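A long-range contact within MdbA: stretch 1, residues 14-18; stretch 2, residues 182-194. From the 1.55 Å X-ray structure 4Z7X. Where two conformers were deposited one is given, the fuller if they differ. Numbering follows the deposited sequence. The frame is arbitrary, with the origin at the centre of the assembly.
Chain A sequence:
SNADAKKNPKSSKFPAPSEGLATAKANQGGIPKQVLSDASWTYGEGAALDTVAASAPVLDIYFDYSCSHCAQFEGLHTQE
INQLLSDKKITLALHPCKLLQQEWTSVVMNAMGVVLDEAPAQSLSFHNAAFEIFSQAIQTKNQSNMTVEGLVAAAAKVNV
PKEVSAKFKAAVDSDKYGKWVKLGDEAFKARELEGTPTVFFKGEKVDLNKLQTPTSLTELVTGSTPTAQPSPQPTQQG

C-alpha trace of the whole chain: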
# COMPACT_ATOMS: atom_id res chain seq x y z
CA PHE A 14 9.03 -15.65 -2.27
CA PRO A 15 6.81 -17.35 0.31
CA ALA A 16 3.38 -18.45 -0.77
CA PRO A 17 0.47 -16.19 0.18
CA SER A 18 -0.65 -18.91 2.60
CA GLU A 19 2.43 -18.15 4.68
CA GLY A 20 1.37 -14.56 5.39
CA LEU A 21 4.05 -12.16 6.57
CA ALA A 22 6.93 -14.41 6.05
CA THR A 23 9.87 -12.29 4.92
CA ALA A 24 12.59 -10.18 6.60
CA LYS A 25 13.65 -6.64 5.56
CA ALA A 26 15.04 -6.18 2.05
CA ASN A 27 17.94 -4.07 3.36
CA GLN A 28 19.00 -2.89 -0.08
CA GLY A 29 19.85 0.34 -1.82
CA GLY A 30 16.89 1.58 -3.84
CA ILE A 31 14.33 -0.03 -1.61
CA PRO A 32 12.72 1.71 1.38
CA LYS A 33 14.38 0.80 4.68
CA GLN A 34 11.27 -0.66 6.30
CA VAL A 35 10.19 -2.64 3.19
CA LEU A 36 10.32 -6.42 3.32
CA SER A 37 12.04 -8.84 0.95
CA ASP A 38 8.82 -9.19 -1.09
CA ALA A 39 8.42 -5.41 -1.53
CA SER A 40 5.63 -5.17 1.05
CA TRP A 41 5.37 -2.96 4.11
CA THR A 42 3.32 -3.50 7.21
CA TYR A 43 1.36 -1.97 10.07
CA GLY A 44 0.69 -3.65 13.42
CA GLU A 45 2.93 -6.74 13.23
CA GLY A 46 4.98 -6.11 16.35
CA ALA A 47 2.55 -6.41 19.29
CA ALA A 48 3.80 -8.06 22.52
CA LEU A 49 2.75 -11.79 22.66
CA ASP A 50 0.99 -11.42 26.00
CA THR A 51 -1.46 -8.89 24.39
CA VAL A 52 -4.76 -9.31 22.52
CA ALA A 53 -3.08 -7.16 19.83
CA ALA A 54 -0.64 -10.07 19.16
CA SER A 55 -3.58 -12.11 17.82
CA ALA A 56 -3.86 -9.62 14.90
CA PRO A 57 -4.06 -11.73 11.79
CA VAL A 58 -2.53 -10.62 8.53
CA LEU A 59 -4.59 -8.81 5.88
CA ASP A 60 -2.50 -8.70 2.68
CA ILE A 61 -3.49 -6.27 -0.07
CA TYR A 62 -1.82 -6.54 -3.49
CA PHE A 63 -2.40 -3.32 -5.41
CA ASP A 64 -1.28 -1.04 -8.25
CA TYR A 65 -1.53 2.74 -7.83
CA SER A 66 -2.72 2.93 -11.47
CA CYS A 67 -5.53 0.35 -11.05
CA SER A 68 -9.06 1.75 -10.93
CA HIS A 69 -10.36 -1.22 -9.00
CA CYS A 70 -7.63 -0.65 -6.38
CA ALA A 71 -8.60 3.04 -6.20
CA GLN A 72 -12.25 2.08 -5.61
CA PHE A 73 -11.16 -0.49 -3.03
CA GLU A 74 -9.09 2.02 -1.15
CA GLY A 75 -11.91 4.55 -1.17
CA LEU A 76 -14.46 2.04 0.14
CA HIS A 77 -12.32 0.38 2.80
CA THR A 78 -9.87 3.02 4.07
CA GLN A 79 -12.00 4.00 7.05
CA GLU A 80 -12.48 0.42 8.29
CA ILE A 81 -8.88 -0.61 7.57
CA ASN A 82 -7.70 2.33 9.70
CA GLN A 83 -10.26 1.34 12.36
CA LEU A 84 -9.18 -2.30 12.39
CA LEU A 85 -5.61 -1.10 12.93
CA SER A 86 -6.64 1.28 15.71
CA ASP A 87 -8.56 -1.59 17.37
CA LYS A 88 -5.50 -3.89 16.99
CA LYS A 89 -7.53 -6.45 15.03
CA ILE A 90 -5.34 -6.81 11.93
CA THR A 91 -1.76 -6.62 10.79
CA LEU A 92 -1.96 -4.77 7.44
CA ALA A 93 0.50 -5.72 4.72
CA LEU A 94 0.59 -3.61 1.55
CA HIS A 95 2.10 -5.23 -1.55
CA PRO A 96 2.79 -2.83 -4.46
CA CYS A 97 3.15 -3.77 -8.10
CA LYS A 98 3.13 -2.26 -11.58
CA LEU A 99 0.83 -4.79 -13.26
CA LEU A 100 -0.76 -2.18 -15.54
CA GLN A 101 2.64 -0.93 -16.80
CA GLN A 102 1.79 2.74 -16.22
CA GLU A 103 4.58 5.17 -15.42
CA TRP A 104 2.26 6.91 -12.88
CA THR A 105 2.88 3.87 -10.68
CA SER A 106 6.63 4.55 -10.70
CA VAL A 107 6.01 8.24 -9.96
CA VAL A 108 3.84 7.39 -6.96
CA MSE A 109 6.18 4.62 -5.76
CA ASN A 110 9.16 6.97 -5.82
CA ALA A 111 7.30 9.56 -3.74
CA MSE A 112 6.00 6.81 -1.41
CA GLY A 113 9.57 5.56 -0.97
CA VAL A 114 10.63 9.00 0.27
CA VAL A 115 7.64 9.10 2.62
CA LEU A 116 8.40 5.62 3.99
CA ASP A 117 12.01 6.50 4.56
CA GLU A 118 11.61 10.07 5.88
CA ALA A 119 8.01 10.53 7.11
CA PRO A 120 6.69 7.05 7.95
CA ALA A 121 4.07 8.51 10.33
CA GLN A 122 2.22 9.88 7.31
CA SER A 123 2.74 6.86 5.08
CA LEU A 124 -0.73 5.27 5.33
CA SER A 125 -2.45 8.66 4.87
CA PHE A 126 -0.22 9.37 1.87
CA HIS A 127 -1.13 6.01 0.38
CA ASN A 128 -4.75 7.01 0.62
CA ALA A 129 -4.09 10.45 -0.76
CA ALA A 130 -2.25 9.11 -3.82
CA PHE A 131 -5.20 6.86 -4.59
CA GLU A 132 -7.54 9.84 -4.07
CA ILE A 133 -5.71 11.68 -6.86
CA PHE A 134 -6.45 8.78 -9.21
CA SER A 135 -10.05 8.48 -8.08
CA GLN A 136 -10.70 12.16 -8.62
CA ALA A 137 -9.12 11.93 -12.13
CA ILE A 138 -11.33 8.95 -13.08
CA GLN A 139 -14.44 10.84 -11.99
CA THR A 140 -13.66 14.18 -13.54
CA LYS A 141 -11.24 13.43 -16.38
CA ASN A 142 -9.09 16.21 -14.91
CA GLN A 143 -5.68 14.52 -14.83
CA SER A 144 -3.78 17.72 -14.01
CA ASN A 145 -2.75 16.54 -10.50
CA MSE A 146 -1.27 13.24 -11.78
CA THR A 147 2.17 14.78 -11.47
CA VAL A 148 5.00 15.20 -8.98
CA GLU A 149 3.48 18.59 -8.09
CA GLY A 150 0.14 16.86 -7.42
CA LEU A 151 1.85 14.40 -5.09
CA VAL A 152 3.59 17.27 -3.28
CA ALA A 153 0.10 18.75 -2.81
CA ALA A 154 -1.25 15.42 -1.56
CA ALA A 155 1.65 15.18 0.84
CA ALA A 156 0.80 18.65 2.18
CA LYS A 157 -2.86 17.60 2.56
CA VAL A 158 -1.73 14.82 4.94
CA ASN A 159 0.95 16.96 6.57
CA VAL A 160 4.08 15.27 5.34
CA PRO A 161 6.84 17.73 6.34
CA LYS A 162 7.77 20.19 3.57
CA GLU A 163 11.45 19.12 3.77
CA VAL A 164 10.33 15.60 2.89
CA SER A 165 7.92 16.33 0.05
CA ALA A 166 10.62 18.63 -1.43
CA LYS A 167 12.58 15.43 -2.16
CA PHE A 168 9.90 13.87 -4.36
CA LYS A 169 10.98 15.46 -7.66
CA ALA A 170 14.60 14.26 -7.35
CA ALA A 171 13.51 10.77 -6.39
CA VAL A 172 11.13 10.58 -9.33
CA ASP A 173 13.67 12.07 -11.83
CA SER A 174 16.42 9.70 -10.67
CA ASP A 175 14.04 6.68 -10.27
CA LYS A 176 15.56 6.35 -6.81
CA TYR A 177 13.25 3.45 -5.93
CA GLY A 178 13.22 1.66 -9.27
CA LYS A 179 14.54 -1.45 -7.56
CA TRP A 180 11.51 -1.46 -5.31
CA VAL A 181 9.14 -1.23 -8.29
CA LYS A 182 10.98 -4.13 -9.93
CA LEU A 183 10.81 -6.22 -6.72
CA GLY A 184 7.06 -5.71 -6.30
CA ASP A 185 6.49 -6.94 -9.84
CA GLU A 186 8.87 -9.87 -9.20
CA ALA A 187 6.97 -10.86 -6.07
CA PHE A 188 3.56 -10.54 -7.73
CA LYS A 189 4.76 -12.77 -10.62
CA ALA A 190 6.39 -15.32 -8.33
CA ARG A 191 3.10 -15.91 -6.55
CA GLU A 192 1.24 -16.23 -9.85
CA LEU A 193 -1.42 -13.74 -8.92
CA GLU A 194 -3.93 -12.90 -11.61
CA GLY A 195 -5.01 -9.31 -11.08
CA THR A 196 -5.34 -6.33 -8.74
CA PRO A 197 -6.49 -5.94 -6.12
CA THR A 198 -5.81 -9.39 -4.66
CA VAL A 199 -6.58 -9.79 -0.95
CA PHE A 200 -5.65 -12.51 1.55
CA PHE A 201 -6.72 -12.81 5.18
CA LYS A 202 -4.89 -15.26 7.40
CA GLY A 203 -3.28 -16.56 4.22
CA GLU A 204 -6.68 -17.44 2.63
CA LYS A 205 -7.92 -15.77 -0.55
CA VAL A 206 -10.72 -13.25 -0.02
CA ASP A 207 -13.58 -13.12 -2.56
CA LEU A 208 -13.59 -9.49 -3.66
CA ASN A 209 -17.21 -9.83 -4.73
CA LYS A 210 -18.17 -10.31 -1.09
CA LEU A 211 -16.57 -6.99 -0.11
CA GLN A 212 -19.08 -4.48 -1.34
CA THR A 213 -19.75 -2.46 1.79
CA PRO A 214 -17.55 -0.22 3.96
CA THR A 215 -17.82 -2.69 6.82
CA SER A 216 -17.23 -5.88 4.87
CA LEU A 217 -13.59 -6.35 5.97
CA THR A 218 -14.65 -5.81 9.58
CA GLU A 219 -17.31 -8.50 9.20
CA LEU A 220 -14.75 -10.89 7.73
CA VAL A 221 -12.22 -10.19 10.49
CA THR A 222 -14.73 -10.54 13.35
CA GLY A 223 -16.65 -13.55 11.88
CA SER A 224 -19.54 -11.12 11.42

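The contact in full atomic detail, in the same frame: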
# COMPACT_ATOMS: atom_id res chain seq x y z
N PHE A 14 10.06 -16.44 -3.05
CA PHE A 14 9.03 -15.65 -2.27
C PHE A 14 7.99 -16.57 -1.64
O PHE A 14 7.42 -17.43 -2.31
CB PHE A 14 8.29 -14.64 -3.15
CG PHE A 14 9.19 -13.68 -3.85
CD1 PHE A 14 9.51 -12.49 -3.28
CD2 PHE A 14 9.72 -13.99 -5.08
CE1 PHE A 14 10.40 -11.61 -3.92
CE2 PHE A 14 10.58 -13.11 -5.73
CZ PHE A 14 10.91 -11.91 -5.15
N PRO A 15 7.74 -16.43 -0.34
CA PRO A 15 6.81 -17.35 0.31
C PRO A 15 5.41 -17.26 -0.27
O PRO A 15 4.96 -16.20 -0.71
CB PRO A 15 6.80 -16.87 1.74
CG PRO A 15 8.16 -16.31 1.92
CD PRO A 15 8.37 -15.55 0.65
N ALA A 16 4.73 -18.40 -0.29
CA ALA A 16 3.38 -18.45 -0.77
C ALA A 16 2.45 -17.56 0.05
O ALA A 16 2.68 -17.34 1.26
CB ALA A 16 2.88 -19.87 -0.75
N PRO A 17 1.41 -17.00 -0.61
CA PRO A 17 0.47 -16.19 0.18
C PRO A 17 -0.05 -16.87 1.45
O PRO A 17 -0.29 -16.22 2.45
CB PRO A 17 -0.66 -15.91 -0.82
CG PRO A 17 0.04 -15.89 -2.15
CD PRO A 17 1.14 -16.91 -2.06
N SER A 18 -0.21 -18.18 1.42
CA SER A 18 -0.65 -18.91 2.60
C SER A 18 0.23 -18.78 3.82
O SER A 18 -0.22 -19.03 4.93
CB SER A 18 -0.86 -20.40 2.26
OG SER A 18 0.31 -21.01 1.74
N LYS A 182 10.64 -2.86 -9.32
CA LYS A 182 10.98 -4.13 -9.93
C LYS A 182 10.68 -5.31 -8.96
O LYS A 182 10.16 -6.36 -9.37
CB LYS A 182 12.45 -4.11 -10.40
CG LYS A 182 12.65 -3.23 -11.64
CD LYS A 182 14.05 -3.23 -12.27
CE LYS A 182 14.93 -2.03 -11.88
NZ LYS A 182 14.81 -0.82 -12.77
N LEU A 183 11.00 -5.14 -7.69
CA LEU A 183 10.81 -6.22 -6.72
C LEU A 183 9.32 -6.51 -6.53
O LEU A 183 8.91 -7.68 -6.39
CB LEU A 183 11.45 -5.85 -5.38
CG LEU A 183 11.40 -6.91 -4.29
CD1 LEU A 183 12.18 -8.17 -4.67
CD2 LEU A 183 12.02 -6.33 -3.02
N GLY A 184 8.50 -5.47 -6.50
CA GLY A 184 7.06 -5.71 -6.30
C GLY A 184 6.49 -6.51 -7.46
O GLY A 184 5.66 -7.38 -7.28
N ASP A 185 6.91 -6.18 -8.66
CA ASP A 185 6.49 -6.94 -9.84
C ASP A 185 7.03 -8.37 -9.76
O ASP A 185 6.32 -9.31 -10.08
CB ASP A 185 7.02 -6.29 -11.10
CG ASP A 185 6.23 -5.13 -11.52
OD1 ASP A 185 5.00 -5.10 -11.24
OD2 ASP A 185 6.83 -4.27 -12.21
N GLU A 186 8.27 -8.54 -9.32
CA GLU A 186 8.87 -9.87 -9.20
C GLU A 186 8.08 -10.74 -8.22
O GLU A 186 7.84 -11.92 -8.46
CB GLU A 186 10.34 -9.76 -8.76
CG GLU A 186 11.05 -11.10 -8.68
CD GLU A 186 12.47 -11.03 -8.16
OE1 GLU A 186 12.96 -9.94 -7.79
OE2 GLU A 186 13.08 -12.12 -8.09
N ALA A 187 7.70 -10.15 -7.10
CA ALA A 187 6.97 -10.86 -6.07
C ALA A 187 5.55 -11.23 -6.53
O ALA A 187 5.04 -12.32 -6.25
CB ALA A 187 6.95 -10.05 -4.79
N PHE A 188 4.90 -10.31 -7.23
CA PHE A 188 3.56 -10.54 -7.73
C PHE A 188 3.60 -11.70 -8.73
O PHE A 188 2.79 -12.63 -8.63
CB PHE A 188 3.04 -9.26 -8.40
CG PHE A 188 1.63 -9.35 -8.86
CD1 PHE A 188 0.59 -8.99 -8.01
CD2 PHE A 188 1.32 -9.80 -10.13
CE1 PHE A 188 -0.72 -9.08 -8.40
CE2 PHE A 188 -0.00 -9.87 -10.56
CZ PHE A 188 -1.02 -9.52 -9.69
N LYS A 189 4.60 -11.69 -9.62
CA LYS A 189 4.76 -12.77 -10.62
C LYS A 189 5.07 -14.10 -9.99
O LYS A 189 4.55 -15.13 -10.46
CB LYS A 189 5.85 -12.45 -11.66
CG LYS A 189 5.93 -13.50 -12.79
CD LYS A 189 7.36 -13.75 -13.26
CE LYS A 189 7.66 -15.25 -13.33
NZ LYS A 189 9.05 -15.55 -13.80
N ALA A 190 5.93 -14.09 -8.98
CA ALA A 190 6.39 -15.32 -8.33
C ALA A 190 5.21 -16.09 -7.76
O ALA A 190 5.16 -17.31 -7.84
CB ALA A 190 7.39 -15.01 -7.23
N ARG A 191 4.26 -15.35 -7.21
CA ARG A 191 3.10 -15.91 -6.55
C ARG A 191 1.93 -16.18 -7.48
O ARG A 191 0.85 -16.66 -7.03
CB ARG A 191 2.71 -14.98 -5.43
CG ARG A 191 3.83 -14.93 -4.41
CD ARG A 191 3.59 -13.86 -3.45
NE ARG A 191 4.43 -14.05 -2.27
CZ ARG A 191 4.91 -13.06 -1.54
NH1 ARG A 191 5.65 -13.31 -0.46
NH2 ARG A 191 4.71 -11.82 -1.93
N GLU A 192 2.16 -15.89 -8.76
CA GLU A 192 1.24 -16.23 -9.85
C GLU A 192 -0.16 -15.67 -9.63
O GLU A 192 -1.18 -16.32 -9.88
CB GLU A 192 1.20 -17.73 -10.05
CG GLU A 192 2.58 -18.29 -10.39
CD GLU A 192 2.57 -19.46 -11.36
OE1 GLU A 192 3.52 -20.24 -11.30
OE2 GLU A 192 1.64 -19.58 -12.20
N LEU A 193 -0.17 -14.44 -9.17
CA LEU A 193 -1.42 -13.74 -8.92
C LEU A 193 -1.95 -13.26 -10.27
O LEU A 193 -1.19 -13.08 -11.23
CB LEU A 193 -1.19 -12.60 -7.94
CG LEU A 193 -0.60 -13.08 -6.62
CD1 LEU A 193 -0.45 -11.89 -5.69
CD2 LEU A 193 -1.45 -14.14 -5.94
N GLU A 194 -3.25 -13.07 -10.33
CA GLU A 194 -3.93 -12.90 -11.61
C GLU A 194 -4.38 -11.48 -11.91
O GLU A 194 -4.59 -11.14 -13.07
CB GLU A 194 -5.09 -13.89 -11.69
CG GLU A 194 -4.64 -15.30 -11.28
CD GLU A 194 -5.56 -16.42 -11.75
OE1 GLU A 194 -5.03 -17.54 -11.99
OE2 GLU A 194 -6.78 -16.18 -11.87

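The N-terminal segment 14-18 packs along the end of a helix some 170 residues later in the chain, and the contact, which buries 380 Å² over both sides, is organised around one polar group and one aromatic ring. The polar centre is the carbonyl of P15. R191 NE donates a hydrogen bond to P15 O at 2.7 Å, and R191 NH1 donates a second to the same P15 O at 3.0 Å, with N-H...O angles of 149° and 134°. The oxygen lies at the edge of the guanidinium, near its plane, where two neighbouring N-H groups can converge on a single acceptor; the shorter bond is also the straighter. R191 reaches this position with an m rotamer at chi1 and t at chi2 and chi3, an extended chain that carries the charged group from the end of the helix to the loop. R191 NH1 and NH2 also have hydrogen-bond partners elsewhere in the structure. No other hydrogen bond links the two stretches.

The arginine contributes through its carbon atoms and its flat face as well. F14 CB lies over one face of the guanidinium, 4.0 Å from R191 NH1, while P17 CD packs 4.1 Å from R191 CG. A looser apolar contact, P17 CG to L193 CD2 at 4.4 Å, extends the interface past the helix. Proline at positions 15 and 17 offers a compact apolar ring; P15 CD lies 3.7 Å from R191 NH1, while the acceptor for R191 is the backbone carbonyl of P15.

F14 gives up the most surface in the contact, 130 Å². Its CB points toward the helix, and chi1 in the m well lays the ring over A187: A187 CA stands 4.0 Å from the F14 ring centroid and 4° off its normal, a CH-pi contact, with A187 CB 3.8 Å from F14 CD1. A187, ending at CB, leaves its CA and CB against the ring face. A190 CB comes to 3.3 Å from F14 CD2, while L183 CD1 meets the ring edge 3.9 Å from F14 CE1. E186 CD also lies at the edge, 3.5 Å from F14 CZ.

Within the helix, backbone bonds such as A187 N to L183 O (2.8 Å) and A190 N to E186 O (2.9 Å) satisfy backbone polar groups of the helix that carries the contact. At the helix end R191 N bonds to A187 O at 3.3 Å. E192 has positive phi in a Schellman motif, and E192 N donates to K189 O at 3.0 Å.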